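Local coordinates for protein manganese-dependent ADP-ribose/CDP-alcohol diphosphatase (Danio rerio, PDB 2NXF) that probably hydrolyses ADP-ribose, CDP-choline and related CDP-alcohols at a two-metal centre of the calcineurin-like phosphoesterase fold, at residues V14-I19 with L76-A81. Residues are numbered along the deposited sequence; the frame is centred on the assembly and turned at random.
With ZN (zinc ion), chain B; PO4 (phosphate ion), chain F.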
loop_
_atom_site.group_PDB
_atom_site.type_symbol
_atom_site.label_atom_id
_atom_site.label_comp_id
_atom_site.label_asym_id
_atom_site.label_seq_id
_atom_site.Cartn_x
_atom_site.Cartn_y
_atom_site.Cartn_z
ATOM N N VAL A 14 -0.923 -6.701 -7.254
ATOM C CA VAL A 14 -0.861 -7.407 -8.551
ATOM C C VAL A 14 -0.161 -8.770 -8.337
ATOM O O VAL A 14 -0.677 -9.826 -8.720
ATOM C CB VAL A 14 -0.137 -6.553 -9.622
ATOM C CG1 VAL A 14 0.032 -7.344 -10.939
ATOM C CG2 VAL A 14 -0.887 -5.231 -9.880
ATOM N N GLN A 15 1.009 -8.731 -7.695
ATOM C CA GLN A 15 1.739 -9.945 -7.290
ATOM C C GLN A 15 1.978 -10.911 -8.446
ATOM O O GLN A 15 1.825 -12.122 -8.303
ATOM C CB GLN A 15 1.068 -10.646 -6.087
ATOM C CG GLN A 15 1.784 -10.273 -4.806
ATOM C CD GLN A 15 1.011 -10.578 -3.550
ATOM O OE1 GLN A 15 0.312 -9.707 -3.008
ATOM N NE2 GLN A 15 1.135 -11.805 -3.071
ATOM N N TYR A 16 2.348 -10.341 -9.589
ATOM C CA TYR A 16 2.606 -11.128 -10.802
ATOM C C TYR A 16 3.744 -12.127 -10.592
ATOM O O TYR A 16 4.714 -11.826 -9.902
ATOM C CB TYR A 16 2.959 -10.197 -11.981
ATOM C CG TYR A 16 3.424 -10.981 -13.173
ATOM C CD1 TYR A 16 2.515 -11.729 -13.927
ATOM C CD2 TYR A 16 4.776 -11.035 -13.517
ATOM C CE1 TYR A 16 2.937 -12.475 -15.024
ATOM C CE2 TYR A 16 5.206 -11.790 -14.597
ATOM C CZ TYR A 16 4.280 -12.511 -15.345
ATOM O OH TYR A 16 4.681 -13.279 -16.418
ATOM N N ALA A 17 3.596 -13.309 -11.173
ATOM C CA ALA A 17 4.699 -14.269 -11.339
ATOM C C ALA A 17 4.351 -15.193 -12.481
ATOM O O ALA A 17 3.177 -15.510 -12.696
ATOM C CB ALA A 17 4.936 -15.062 -10.041
ATOM N N ASP A 18 5.371 -15.643 -13.212
ATOM C CA ASP A 18 5.163 -16.547 -14.340
ATOM C C ASP A 18 5.163 -17.993 -13.839
ATOM O O ASP A 18 6.059 -18.794 -14.162
ATOM C CB ASP A 18 6.246 -16.328 -15.412
ATOM C CG ASP A 18 5.973 -17.103 -16.693
ATOM O OD1 ASP A 18 4.837 -17.611 -16.892
ATOM O OD2 ASP A 18 6.921 -17.247 -17.504
ATOM N N ILE A 19 4.147 -18.318 -13.036
ATOM C CA ILE A 19 4.038 -19.634 -12.400
ATOM C C ILE A 19 2.569 -20.055 -12.377
ATOM O O ILE A 19 1.678 -19.222 -12.555
ATOM C CB ILE A 19 4.580 -19.631 -10.944
ATOM C CG1 ILE A 19 3.768 -18.683 -10.042
ATOM C CG2 ILE A 19 6.067 -19.271 -10.893
ATOM C CD1 ILE A 19 4.369 -18.440 -8.639
ATOM N N LEU A 76 9.570 -8.109 -12.687
ATOM C CA LEU A 76 9.380 -6.664 -12.542
ATOM C C LEU A 76 9.283 -6.021 -13.929
ATOM O O LEU A 76 8.423 -5.166 -14.169
ATOM C CB LEU A 76 10.517 -6.044 -11.723
ATOM C CG LEU A 76 10.377 -4.527 -11.533
ATOM C CD1 LEU A 76 9.077 -4.170 -10.791
ATOM C CD2 LEU A 76 11.628 -3.974 -10.810
ATOM N N ASP A 77 10.131 -6.468 -14.850
ATOM C CA ASP A 77 10.130 -5.924 -16.221
ATOM C C ASP A 77 8.748 -6.085 -16.839
ATOM O O ASP A 77 8.248 -5.188 -17.523
ATOM C CB ASP A 77 11.157 -6.647 -17.090
ATOM C CG ASP A 77 12.591 -6.177 -16.848
ATOM O OD1 ASP A 77 12.812 -5.170 -16.139
ATOM O OD2 ASP A 77 13.509 -6.832 -17.391
ATOM N N THR A 78 8.139 -7.238 -16.596
ATOM C CA THR A 78 6.841 -7.557 -17.160
ATOM C C THR A 78 5.768 -6.568 -16.712
ATOM O O THR A 78 5.035 -6.022 -17.547
ATOM C CB THR A 78 6.433 -9.014 -16.844
ATOM O OG1 THR A 78 7.325 -9.891 -17.551
ATOM C CG2 THR A 78 4.990 -9.286 -17.319
ATOM N N VAL A 79 5.688 -6.331 -15.407
ATOM C CA VAL A 79 4.671 -5.431 -14.882
ATOM C C VAL A 79 4.965 -3.973 -15.212
ATOM O O VAL A 79 4.031 -3.190 -15.433
ATOM C CB VAL A 79 4.414 -5.609 -13.349
ATOM C CG1 VAL A 79 3.874 -7.018 -13.060
ATOM C CG2 VAL A 79 5.657 -5.307 -12.520
HETATM N N MSE A 80 6.251 -3.609 -15.259
HETATM C CA MSE A 80 6.635 -2.238 -15.631
HETATM C C MSE A 80 6.249 -1.947 -17.077
HETATM O O MSE A 80 5.790 -0.842 -17.385
HETATM C CB MSE A 80 8.136 -1.962 -15.405
HETATM C CG MSE A 80 8.567 -1.925 -13.927
HETATM SE SE MSE A 80 7.538 -0.672 -12.769
HETATM C CE MSE A 80 7.464 0.792 -13.875
ATOM N N ALA A 81 6.413 -2.940 -17.963
ATOM C CA ALA A 81 6.018 -2.787 -19.361
ATOM C C ALA A 81 4.516 -2.532 -19.497
ATOM O O ALA A 81 4.100 -1.735 -20.346
ATOM C CB ALA A 81 6.435 -3.997 -20.175
HETATM ZN ZN ZN B . -0.259 -8.962 -1.252
HETATM P P PO4 F . 0.637 -11.191 1.050
HETATM O O1 PO4 F . -0.653 -11.422 1.806
HETATM O O2 PO4 F . 1.443 -12.474 1.034
HETATM O O3 PO4 F . 0.391 -10.879 -0.414
HETATM O O4 PO4 F . 1.412 -10.055 1.646
HETATM O O HOH W 1 7.560 -12.526 -16.971
HETATM O O HOH W 2 -0.534 -8.529 0.830
#
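Y16 packs on T78 and V79, and V14 on V79, where the metal-binding loop that follows strand 6-11 of the calcineurin-like phosphoesterase fold packs on helix 72-84, a clear case of an active-site loop facing the metal on one side and the protein body on the other. The apolar part centres on V79 CG1, which lies 3.5 Å from Y16 CB and reaches V14 CG1 more loosely, at 4.4 Å. With Y16 CG anti to the backbone N (chi1 172°), the ring extends across the helix, past V79 to T78, whose methyl CG2 sits over one face in a CH-pi contact, 4.1 Å from the ring centroid and 27° off its normal.

The polar link is indirect. A water in the plane of the ring, at its edge, hydrogen-bonds to Y16 OH at 3.0 Å and to T78 OG1 at 2.7 Å; the same OG1 is also hydrogen-bonded to R74 O, one turn earlier. Cut back to an alanine, Y16 would probably leave the T78 methyl without its aromatic face and the water without its phenol partner, opening a gap beside the helix. S36 and A37 of helix 35-49 also touch the tyrosine, and N66 ND2 hydrogen-bonds to Y16 O.

On the metal side, Q15 joins D13, D60 and H267 around one zinc ion, which also holds a water and a phosphate oxygen. The amide uses both ends: NE2 hydrogen-bonds to D63 OD1 and, weakly, to phosphate O3, while OE1 coordinates the zinc at 2.0 Å.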